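Mll3558 protein (Mesorhizobium loti, PDB 3RD6) is of unknown function but belongs to the AHA1 family of Hsp90 ATPase activator homologues and has a Bet v 1-like fold. Local coordinates at residues R14-S19 / T114-T119; F10-T15 / G133-T138; L72-Q77 / I85-R90. All coordinates share one frame; numbering follows the deposited sequence.

Interactions 1 and 2 hold different partners to the same strand, 5-16. Interaction 1 joins it by backbone bonds to strand 113-125 of the sheet, whereas interaction 2 sets its side chains against helix 131-148, mostly through apolar and CH-pi contact. Interaction 3 lies further across the same sheet, its centre about 20 Å from that of interaction 1, and is nested within the chain between the segments of both others. It is nearest the middle of the chain and the richest in buried residues, yet its polar face meets the second subunit. Interaction 1, farthest from the middle, combines buried Tyr16, Thr114 and Leu116 with an outer face carrying Thr15 and Arg115.

Interaction 1 of 3, residues R14-S19 / T114-T119; sequences RTYPQS and TRLTYT
Thr114 sets its CG2 methyl at the edge of the Tyr16 ring, near its plane, with 3.7 Å between Thr114 CG2 and Tyr16 CD2. The methyl takes this place because it sits between the backbone N and carbonyl carbon of its own residue, while OG1 is anti to N (chi1 -176°). Farther along that edge, Leu116 CB is 4.0 Å from Tyr16 CE2, and Leu116 CD1 also reaches CE2. The chain then turns at Gln18 and Ser19 round Thr114, whose CB and CG2 lie by Gln18 O and whose CB is 4.0 Å from Ser19 C. Backbone bonds fix the alignment: Tyr16 N donates to Thr114 O at 3.1 Å and Thr114 N to Tyr16 O at 2.9 Å. These residues are a hydrogen-bonded pair of antiparallel strands, where the first strand of the helix-grip (Bet v 1-like) fold, 5-16, lies beside the last, 113-125. Arg14 and Leu116 form the next such pair, with Arg14 N to Leu116 O at 3.1 Å and a weak return bond. Helix 20-28 covers Thr114 and Leu116 through Val23, and Tyr16 OH is hydrogen-bonded to Leu142 O of helix 131-148. On the other face of the sheet, Thr15 OG1 lies 3.7 Å from Arg115 CD.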
loop_
_atom_site.group_PDB
_atom_site.type_symbol
_atom_site.label_atom_id
_atom_site.label_comp_id
_atom_site.label_asym_id
_atom_site.label_seq_id
_atom_site.Cartn_x
_atom_site.Cartn_y
_atom_site.Cartn_z
ATOM N N ARG A 14 -15.783 -12.867 7.531
ATOM C CA ARG A 14 -15.838 -14.310 7.666
ATOM C C ARG A 14 -15.428 -14.673 9.080
ATOM O O ARG A 14 -14.314 -14.370 9.507
ATOM C CB ARG A 14 -14.896 -14.981 6.664
ATOM C CG ARG A 14 -15.145 -16.467 6.532
ATOM C CD ARG A 14 -14.261 -17.100 5.479
ATOM N NE ARG A 14 -14.874 -18.298 4.907
ATOM C CZ ARG A 14 -15.292 -19.343 5.614
ATOM N NH1 ARG A 14 -15.169 -19.345 6.935
ATOM N NH2 ARG A 14 -15.837 -20.384 4.994
ATOM N N THR A 15 -16.331 -15.326 9.805
ATOM C CA THR A 15 -16.050 -15.709 11.177
ATOM C C THR A 15 -15.496 -17.115 11.282
ATOM O O THR A 15 -15.777 -17.973 10.444
ATOM C CB THR A 15 -17.304 -15.605 12.034
ATOM O OG1 THR A 15 -17.876 -14.300 11.881
ATOM C CG2 THR A 15 -16.965 -15.850 13.499
ATOM N N TYR A 16 -14.705 -17.334 12.324
ATOM C CA TYR A 16 -14.081 -18.626 12.562
ATOM C C TYR A 16 -14.356 -19.051 13.990
ATOM O O TYR A 16 -14.402 -18.213 14.888
ATOM C CB TYR A 16 -12.569 -18.528 12.335
ATOM C CG TYR A 16 -12.197 -18.154 10.921
ATOM C CD1 TYR A 16 -12.124 -19.122 9.925
ATOM C CD2 TYR A 16 -11.964 -16.825 10.568
ATOM C CE1 TYR A 16 -11.827 -18.777 8.609
ATOM C CE2 TYR A 16 -11.670 -16.469 9.251
ATOM C CZ TYR A 16 -11.602 -17.450 8.281
ATOM O OH TYR A 16 -11.314 -17.112 6.984
ATOM N N PRO A 17 -14.535 -20.359 14.219
ATOM C CA PRO A 17 -14.802 -20.876 15.559
ATOM C C PRO A 17 -13.555 -20.717 16.426
ATOM O O PRO A 17 -13.620 -20.800 17.654
ATOM C CB PRO A 17 -15.141 -22.328 15.293
ATOM C CG PRO A 17 -14.228 -22.664 14.163
ATOM C CD PRO A 17 -14.386 -21.460 13.254
ATOM N N GLN A 18 -12.417 -20.497 15.772
ATOM C CA GLN A 18 -11.152 -20.312 16.467
ATOM C C GLN A 18 -11.079 -18.939 17.138
ATOM O O GLN A 18 -11.814 -18.013 16.787
ATOM C CB GLN A 18 -9.980 -20.451 15.492
ATOM C CG GLN A 18 -9.703 -21.851 15.020
ATOM C CD GLN A 18 -10.887 -22.479 14.330
ATOM O OE1 GLN A 18 -11.481 -21.892 13.431
ATOM N NE2 GLN A 18 -11.235 -23.689 14.748
ATOM N N SER A 19 -10.180 -18.817 18.107
ATOM C CA SER A 19 -9.973 -17.565 18.819
ATOM C C SER A 19 -9.005 -16.710 17.995
ATOM O O SER A 19 -8.473 -17.173 16.980
ATOM C CB SER A 19 -9.381 -17.843 20.201
ATOM O OG SER A 19 -8.128 -18.495 20.091
ATOM N N THR A 114 -13.700 -15.720 16.255
ATOM C CA THR A 114 -12.926 -14.616 15.712
ATOM C C THR A 114 -13.583 -13.936 14.504
ATOM O O THR A 114 -14.016 -14.601 13.556
ATOM C CB THR A 114 -11.530 -15.097 15.316
ATOM O OG1 THR A 114 -10.750 -13.981 14.878
ATOM C CG2 THR A 114 -11.623 -16.110 14.202
ATOM N N ARG A 115 -13.664 -12.607 14.553
ATOM C CA ARG A 115 -14.256 -11.836 13.464
ATOM C C ARG A 115 -13.143 -11.326 12.558
ATOM O O ARG A 115 -12.283 -10.551 12.991
ATOM C CB ARG A 115 -15.055 -10.656 14.020
ATOM C CG ARG A 115 -15.871 -9.900 12.978
ATOM C CD ARG A 115 -16.974 -10.762 12.402
ATOM N NE ARG A 115 -17.702 -10.082 11.336
ATOM C CZ ARG A 115 -18.302 -8.900 11.459
ATOM N NH1 ARG A 115 -18.266 -8.246 12.612
ATOM N NH2 ARG A 115 -18.940 -8.371 10.424
ATOM N N LEU A 116 -13.156 -11.761 11.300
ATOM C CA LEU A 116 -12.123 -11.346 10.359
ATOM C C LEU A 116 -12.658 -10.525 9.217
ATOM O O LEU A 116 -13.378 -11.025 8.362
ATOM C CB LEU A 116 -11.380 -12.562 9.794
ATOM C CG LEU A 116 -10.332 -12.319 8.699
ATOM C CD1 LEU A 116 -9.234 -13.350 8.805
ATOM C CD2 LEU A 116 -10.978 -12.382 7.331
ATOM N N THR A 117 -12.306 -9.247 9.222
ATOM C CA THR A 117 -12.708 -8.350 8.155
ATOM C C THR A 117 -11.441 -8.054 7.355
ATOM O O THR A 117 -10.493 -7.440 7.855
ATOM C CB THR A 117 -13.360 -7.054 8.710
ATOM O OG1 THR A 117 -13.548 -6.120 7.643
ATOM C CG2 THR A 117 -12.507 -6.437 9.791
ATOM N N TYR A 118 -11.434 -8.544 6.118
ATOM C CA TYR A 118 -10.315 -8.400 5.198
ATOM C C TYR A 118 -10.668 -7.313 4.172
ATOM O O TYR A 118 -11.544 -7.498 3.349
ATOM C CB TYR A 118 -10.085 -9.756 4.518
ATOM C CG TYR A 118 -8.817 -9.924 3.708
ATOM C CD1 TYR A 118 -7.748 -10.683 4.198
ATOM C CD2 TYR A 118 -8.713 -9.394 2.422
ATOM C CE1 TYR A 118 -6.605 -10.923 3.427
ATOM C CE2 TYR A 118 -7.567 -9.622 1.634
ATOM C CZ TYR A 118 -6.515 -10.392 2.150
ATOM O OH TYR A 118 -5.393 -10.598 1.380
ATOM N N THR A 119 -9.983 -6.175 4.237
ATOM C CA THR A 119 -10.233 -5.060 3.323
ATOM C C THR A 119 -9.090 -4.816 2.345
ATOM O O THR A 119 -7.924 -4.762 2.740
ATOM C CB THR A 119 -10.458 -3.746 4.101
ATOM O OG1 THR A 119 -11.486 -3.933 5.076
ATOM C CG2 THR A 119 -10.863 -2.626 3.138
#

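Interaction 2 of 3, residues F10-T15 / G133-T138; sequences FTIERT and GREEGT
Phe10 and Glu135 meet by a CH-pi contact: Glu135 CG lies over one face of the Phe10 ring, 3.7 Å from its centroid and displaced toward the rim nearest CD1. In Glu135 CG stands anti to the backbone N (chi1 -173°), which sets it over the ring; the chain beyond is extended, and the two side chains slide past each other in opposite directions. The ring and carboxylate planes are turned only 24° apart, and Glu135 OE1 comes to 3.6 Å from Phe10 CB.

Apolar contacts continue along the strand. Ile12 CD1 reaches both Glu135 CG, at 3.7 Å, and Thr138 CG2, at 3.9 Å, touching two residues one helical turn apart. Strand 10-15 and helix 133-138 run nearly parallel, 15° apart, so that the C-terminal helix of the helix-grip fold lies over the first strand of the sheet; farther along it, Leu142 also touches Ile12.

Polar links are few. No direct hydrogen bond joins the segments; one water accepts from Thr11 N at 3.1 Å and donates weakly to Glu135 OE1. Within the helix, Thr138 OG1 donates to Arg134 O, which also takes Thr138 N from the opposite face of its carbonyl plane.

The glutamate thus serves two chemistries: its aliphatic stem meets an aromatic ring, while Arg139 of the same helix, by a salt bridge to OE2, and the weakly bound water at OE1 give the two carboxylate oxygens polar partners. Between residues 10-15 and 133-138 the contact is therefore probably held mainly by dispersion between carbon groups.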
loop_
_atom_site.group_PDB
_atom_site.type_symbol
_atom_site.label_atom_id
_atom_site.label_comp_id
_atom_site.label_asym_id
_atom_site.label_seq_id
_atom_site.Cartn_x
_atom_site.Cartn_y
_atom_site.Cartn_z
ATOM N N PHE A 10 -12.848 -3.374 -1.549
ATOM C CA PHE A 10 -13.835 -4.404 -1.274
ATOM C C PHE A 10 -13.559 -4.944 0.110
ATOM O O PHE A 10 -12.443 -4.814 0.629
ATOM C CB PHE A 10 -13.797 -5.519 -2.336
ATOM C CG PHE A 10 -12.547 -6.355 -2.330
ATOM C CD1 PHE A 10 -12.342 -7.321 -1.359
ATOM C CD2 PHE A 10 -11.592 -6.200 -3.315
ATOM C CE1 PHE A 10 -11.201 -8.127 -1.371
ATOM C CE2 PHE A 10 -10.455 -6.997 -3.330
ATOM C CZ PHE A 10 -10.264 -7.958 -2.357
ATOM N N THR A 11 -14.582 -5.528 0.720
ATOM C CA THR A 11 -14.439 -6.075 2.061
ATOM C C THR A 11 -15.067 -7.458 2.165
ATOM O O THR A 11 -16.079 -7.739 1.534
ATOM C CB THR A 11 -15.060 -5.116 3.077
ATOM O OG1 THR A 11 -14.673 -3.777 2.732
ATOM C CG2 THR A 11 -14.550 -5.409 4.478
ATOM N N ILE A 12 -14.446 -8.322 2.953
ATOM C CA ILE A 12 -14.919 -9.683 3.127
ATOM C C ILE A 12 -14.952 -10.066 4.603
ATOM O O ILE A 12 -13.920 -10.100 5.263
ATOM C CB ILE A 12 -13.999 -10.667 2.376
ATOM C CG1 ILE A 12 -13.912 -10.263 0.904
ATOM C CG2 ILE A 12 -14.517 -12.082 2.513
ATOM C CD1 ILE A 12 -12.862 -11.016 0.121
ATOM N N GLU A 13 -16.143 -10.335 5.124
ATOM C CA GLU A 13 -16.276 -10.741 6.517
ATOM C C GLU A 13 -16.419 -12.249 6.548
ATOM O O GLU A 13 -17.071 -12.845 5.686
ATOM C CB GLU A 13 -17.498 -10.103 7.175
ATOM C CG GLU A 13 -17.380 -8.612 7.398
ATOM C CD GLU A 13 -18.399 -7.813 6.602
ATOM O OE1 GLU A 13 -18.429 -7.950 5.355
ATOM O OE2 GLU A 13 -19.169 -7.047 7.224
ATOM N N ARG A 14 -15.783 -12.867 7.531
ATOM C CA ARG A 14 -15.838 -14.310 7.666
ATOM C C ARG A 14 -15.428 -14.673 9.080
ATOM O O ARG A 14 -14.314 -14.370 9.507
ATOM C CB ARG A 14 -14.896 -14.981 6.664
ATOM C CG ARG A 14 -15.145 -16.467 6.532
ATOM C CD ARG A 14 -14.261 -17.100 5.479
ATOM N NE ARG A 14 -14.874 -18.298 4.907
ATOM C CZ ARG A 14 -15.292 -19.343 5.614
ATOM N NH1 ARG A 14 -15.169 -19.345 6.935
ATOM N NH2 ARG A 14 -15.837 -20.384 4.994
ATOM N N THR A 15 -16.331 -15.326 9.805
ATOM C CA THR A 15 -16.050 -15.709 11.177
ATOM C C THR A 15 -15.496 -17.115 11.282
ATOM O O THR A 15 -15.777 -17.973 10.444
ATOM C CB THR A 15 -17.304 -15.605 12.034
ATOM O OG1 THR A 15 -17.876 -14.300 11.881
ATOM C CG2 THR A 15 -16.965 -15.850 13.499
ATOM N N GLY A 133 -11.948 -10.428 -10.154
ATOM C CA GLY A 133 -11.224 -11.684 -10.041
ATOM C C GLY A 133 -10.386 -11.819 -8.774
ATOM O O GLY A 133 -10.220 -12.924 -8.243
ATOM N N ARG A 134 -9.863 -10.697 -8.278
ATOM C CA ARG A 134 -9.043 -10.707 -7.079
ATOM C C ARG A 134 -9.890 -10.910 -5.828
ATOM O O ARG A 134 -9.467 -11.620 -4.912
ATOM C CB ARG A 134 -8.227 -9.418 -6.952
ATOM C CG ARG A 134 -7.023 -9.571 -6.031
ATOM C CD ARG A 134 -6.271 -8.262 -5.815
ATOM N NE ARG A 134 -5.743 -7.678 -7.046
ATOM C CZ ARG A 134 -4.926 -8.300 -7.887
ATOM N NH1 ARG A 134 -4.540 -9.536 -7.638
ATOM N NH2 ARG A 134 -4.496 -7.684 -8.977
ATOM N N GLU A 135 -11.080 -10.319 -5.764
ATOM C CA GLU A 135 -11.904 -10.537 -4.577
ATOM C C GLU A 135 -12.362 -11.993 -4.567
ATOM O O GLU A 135 -12.465 -12.609 -3.505
ATOM C CB GLU A 135 -13.141 -9.645 -4.558
ATOM C CG GLU A 135 -13.887 -9.761 -3.228
ATOM C CD GLU A 135 -15.318 -9.253 -3.287
ATOM O OE1 GLU A 135 -15.576 -8.211 -3.946
ATOM O OE2 GLU A 135 -16.185 -9.905 -2.653
ATOM N N GLU A 136 -12.633 -12.533 -5.756
ATOM C CA GLU A 136 -13.083 -13.908 -5.898
ATOM C C GLU A 136 -12.065 -14.857 -5.280
ATOM O O GLU A 136 -12.423 -15.751 -4.514
ATOM C CB GLU A 136 -13.271 -14.233 -7.378
ATOM C CG GLU A 136 -14.093 -15.491 -7.656
ATOM C CD GLU A 136 -14.376 -15.686 -9.138
ATOM O OE1 GLU A 136 -14.938 -14.766 -9.772
ATOM O OE2 GLU A 136 -14.041 -16.768 -9.665
ATOM N N GLY A 137 -10.794 -14.650 -5.612
ATOM C CA GLY A 137 -9.739 -15.500 -5.091
ATOM C C GLY A 137 -9.529 -15.375 -3.593
ATOM O O GLY A 137 -9.383 -16.386 -2.895
ATOM N N THR A 138 -9.495 -14.140 -3.098
ATOM C CA THR A 138 -9.298 -13.907 -1.671
ATOM C C THR A 138 -10.434 -14.560 -0.871
ATOM O O THR A 138 -10.218 -15.119 0.205
ATOM C CB THR A 138 -9.240 -12.394 -1.365
ATOM O OG1 THR A 138 -8.087 -11.829 -2.006
ATOM C CG2 THR A 138 -9.147 -12.151 0.144
HETATM O O HOH W 1 -16.730 -6.001 -1.529
#

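Interaction 3 of 3, residues L72-Q77 / I85-R90; sequences LDAQFQ and IVFSYR
Arg90 lays its guanidinium as a flat plate on Asp73, with CB of the aspartate 3.5 Å above the centre of the group. The carboxylate is stacked against it, the two planes 13° apart. Asp73 OD1 is 4.1 Å from Arg90 NH2, so the opposite charges probably attract, but no N-H points at the oxygen and no salt bridge forms; Asp73 OD2 pairs instead with Arg71. An alanine in place of Arg90 would probably leave Asp73 without the flat cation stacked on it and Gln77 OE1 of the second subunit without the NH1 donor it now has. On the same face Gln77, whose CD is turned by a bend at chi2 (-64°), leans over the neighbouring strand, where NE2 makes a weak bond to Ser88 OG.

The other face fits large groups against small ones. Ala74, with only a methyl, is the low place in this relief, beside Tyr89 and Phe87 of the facing strand: its CB is 3.4 Å from Tyr89 CB and 3.9 Å from Phe87 CD2. Phe76 lies beside Phe87, pointing the same way, their rings oblique with centroids 5.9 Å apart. Phe76 CD1 rests 3.8 Å from Phe87 CB, while Ile85 CG2 meets the edge of the Phe76 ring. At the far end Leu72 CG fits against Tyr89 CD1 at 3.9 Å, and Tyr89 OH goes on to a hydrogen bond with Glu120.

Paired backbone bonds at Asp73-Arg90 and Gln75-Ser88 and the single Gln77 N to Val86 O bond hold these groups in step. The arrangement is an antiparallel beta hairpin, strands 70-80 and 84-93, in the curved sheet of the Bet v 1-like fold, its face with Ala74, Phe76 and Tyr89 turned to the inside of the fold, where Ile85 meets helix 20-28, and its polar face toward the second subunit.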
loop_
_atom_site.group_PDB
_atom_site.type_symbol
_atom_site.label_atom_id
_atom_site.label_comp_id
_atom_site.label_asym_id
_atom_site.label_seq_id
_atom_site.Cartn_x
_atom_site.Cartn_y
_atom_site.Cartn_z
ATOM N N LEU A 72 4.216 -11.625 -6.775
ATOM C CA LEU A 72 3.559 -10.759 -5.810
ATOM C C LEU A 72 4.597 -10.242 -4.823
ATOM O O LEU A 72 5.232 -11.017 -4.144
ATOM C CB LEU A 72 2.473 -11.557 -5.091
ATOM C CG LEU A 72 1.584 -10.922 -4.021
ATOM C CD1 LEU A 72 0.385 -11.837 -3.814
ATOM C CD2 LEU A 72 2.342 -10.719 -2.706
ATOM N N ASP A 73 4.781 -8.929 -4.777
ATOM C CA ASP A 73 5.736 -8.292 -3.866
ATOM C C ASP A 73 4.950 -7.498 -2.837
ATOM O O ASP A 73 4.201 -6.596 -3.199
ATOM C CB ASP A 73 6.655 -7.313 -4.609
ATOM C CG ASP A 73 7.851 -7.980 -5.257
ATOM O OD1 ASP A 73 8.873 -8.187 -4.572
ATOM O OD2 ASP A 73 7.770 -8.281 -6.462
ATOM N N ALA A 74 5.134 -7.816 -1.561
ATOM C CA ALA A 74 4.435 -7.123 -0.497
ATOM C C ALA A 74 5.365 -6.636 0.614
ATOM O O ALA A 74 6.431 -7.177 0.805
ATOM C CB ALA A 74 3.366 -8.040 0.087
ATOM N N GLN A 75 4.953 -5.595 1.334
ATOM C CA GLN A 75 5.732 -5.080 2.462
ATOM C C GLN A 75 4.793 -4.811 3.632
ATOM O O GLN A 75 3.740 -4.214 3.447
ATOM C CB GLN A 75 6.459 -3.785 2.111
ATOM C CG GLN A 75 7.656 -3.540 3.038
ATOM C CD GLN A 75 8.215 -2.123 2.990
ATOM O OE1 GLN A 75 7.570 -1.166 3.434
ATOM N NE2 GLN A 75 9.436 -1.986 2.455
ATOM N N PHE A 76 5.161 -5.259 4.829
ATOM C CA PHE A 76 4.314 -5.057 5.991
ATOM C C PHE A 76 4.409 -3.626 6.456
ATOM O O PHE A 76 5.495 -3.081 6.587
ATOM C CB PHE A 76 4.681 -6.070 7.101
ATOM C CG PHE A 76 4.272 -7.456 6.776
ATOM C CD1 PHE A 76 2.928 -7.800 6.782
ATOM C CD2 PHE A 76 5.197 -8.380 6.330
ATOM C CE1 PHE A 76 2.506 -9.047 6.333
ATOM C CE2 PHE A 76 4.785 -9.641 5.872
ATOM C CZ PHE A 76 3.449 -9.976 5.867
ATOM N N GLN A 77 3.248 -3.022 6.684
ATOM C CA GLN A 77 3.156 -1.619 7.100
ATOM C C GLN A 77 2.806 -1.452 8.574
ATOM O O GLN A 77 3.155 -0.449 9.206
ATOM C CB GLN A 77 2.075 -0.863 6.273
ATOM C CG GLN A 77 2.231 -0.866 4.754
ATOM C CD GLN A 77 3.479 -0.169 4.285
ATOM O OE1 GLN A 77 3.837 0.887 4.806
ATOM N NE2 GLN A 77 4.143 -0.741 3.277
ATOM N N ILE A 85 -3.408 -6.605 10.764
ATOM C CA ILE A 85 -2.296 -6.786 9.846
ATOM C C ILE A 85 -2.500 -5.889 8.634
ATOM O O ILE A 85 -3.535 -5.954 7.971
ATOM C CB ILE A 85 -2.163 -8.258 9.384
ATOM C CG1 ILE A 85 -1.942 -9.166 10.602
ATOM C CG2 ILE A 85 -1.013 -8.385 8.375
ATOM C CD1 ILE A 85 -1.705 -10.619 10.274
ATOM N N VAL A 86 -1.515 -5.032 8.372
ATOM C CA VAL A 86 -1.588 -4.134 7.232
ATOM C C VAL A 86 -0.344 -4.223 6.368
ATOM O O VAL A 86 0.784 -4.109 6.840
ATOM C CB VAL A 86 -1.764 -2.652 7.655
ATOM C CG1 VAL A 86 -1.838 -1.772 6.421
ATOM C CG2 VAL A 86 -3.031 -2.466 8.506
ATOM N N PHE A 87 -0.569 -4.449 5.086
ATOM C CA PHE A 87 0.520 -4.525 4.138
ATOM C C PHE A 87 0.036 -4.035 2.777
ATOM O O PHE A 87 -1.146 -4.073 2.460
ATOM C CB PHE A 87 1.070 -5.963 4.018
ATOM C CG PHE A 87 0.102 -6.950 3.399
ATOM C CD1 PHE A 87 -0.769 -7.675 4.183
ATOM C CD2 PHE A 87 0.097 -7.175 2.020
ATOM C CE1 PHE A 87 -1.617 -8.602 3.604
ATOM C CE2 PHE A 87 -0.756 -8.110 1.437
ATOM C CZ PHE A 87 -1.606 -8.819 2.229
ATOM N N SER A 88 0.976 -3.539 1.997
ATOM C CA SER A 88 0.727 -3.065 0.653
ATOM C C SER A 88 1.392 -4.138 -0.196
ATOM O O SER A 88 2.179 -4.939 0.315
ATOM C CB SER A 88 1.438 -1.733 0.419
ATOM O OG SER A 88 2.844 -1.860 0.571
ATOM N N TYR A 89 1.080 -4.161 -1.481
ATOM C CA TYR A 89 1.692 -5.144 -2.356
ATOM C C TYR A 89 1.386 -4.813 -3.784
ATOM O O TYR A 89 0.484 -4.048 -4.065
ATOM C CB TYR A 89 1.215 -6.567 -2.023
ATOM C CG TYR A 89 -0.155 -6.936 -2.531
ATOM C CD1 TYR A 89 -0.318 -7.500 -3.793
ATOM C CD2 TYR A 89 -1.290 -6.732 -1.750
ATOM C CE1 TYR A 89 -1.577 -7.853 -4.262
ATOM C CE2 TYR A 89 -2.549 -7.083 -2.214
ATOM C CZ TYR A 89 -2.687 -7.640 -3.472
ATOM O OH TYR A 89 -3.920 -7.989 -3.968
ATOM N N ARG A 90 2.185 -5.360 -4.683
ATOM C CA ARG A 90 1.986 -5.155 -6.107
ATOM C C ARG A 90 2.067 -6.530 -6.750
ATOM O O ARG A 90 2.824 -7.398 -6.317
ATOM C CB ARG A 90 3.049 -4.233 -6.693
ATOM C CG ARG A 90 4.466 -4.739 -6.567
ATOM C CD ARG A 90 5.406 -3.775 -7.264
ATOM N NE ARG A 90 6.815 -4.060 -7.033
ATOM C CZ ARG A 90 7.404 -4.050 -5.851
ATOM N NH1 ARG A 90 6.714 -3.772 -4.762
ATOM N NH2 ARG A 90 8.690 -4.313 -5.772
#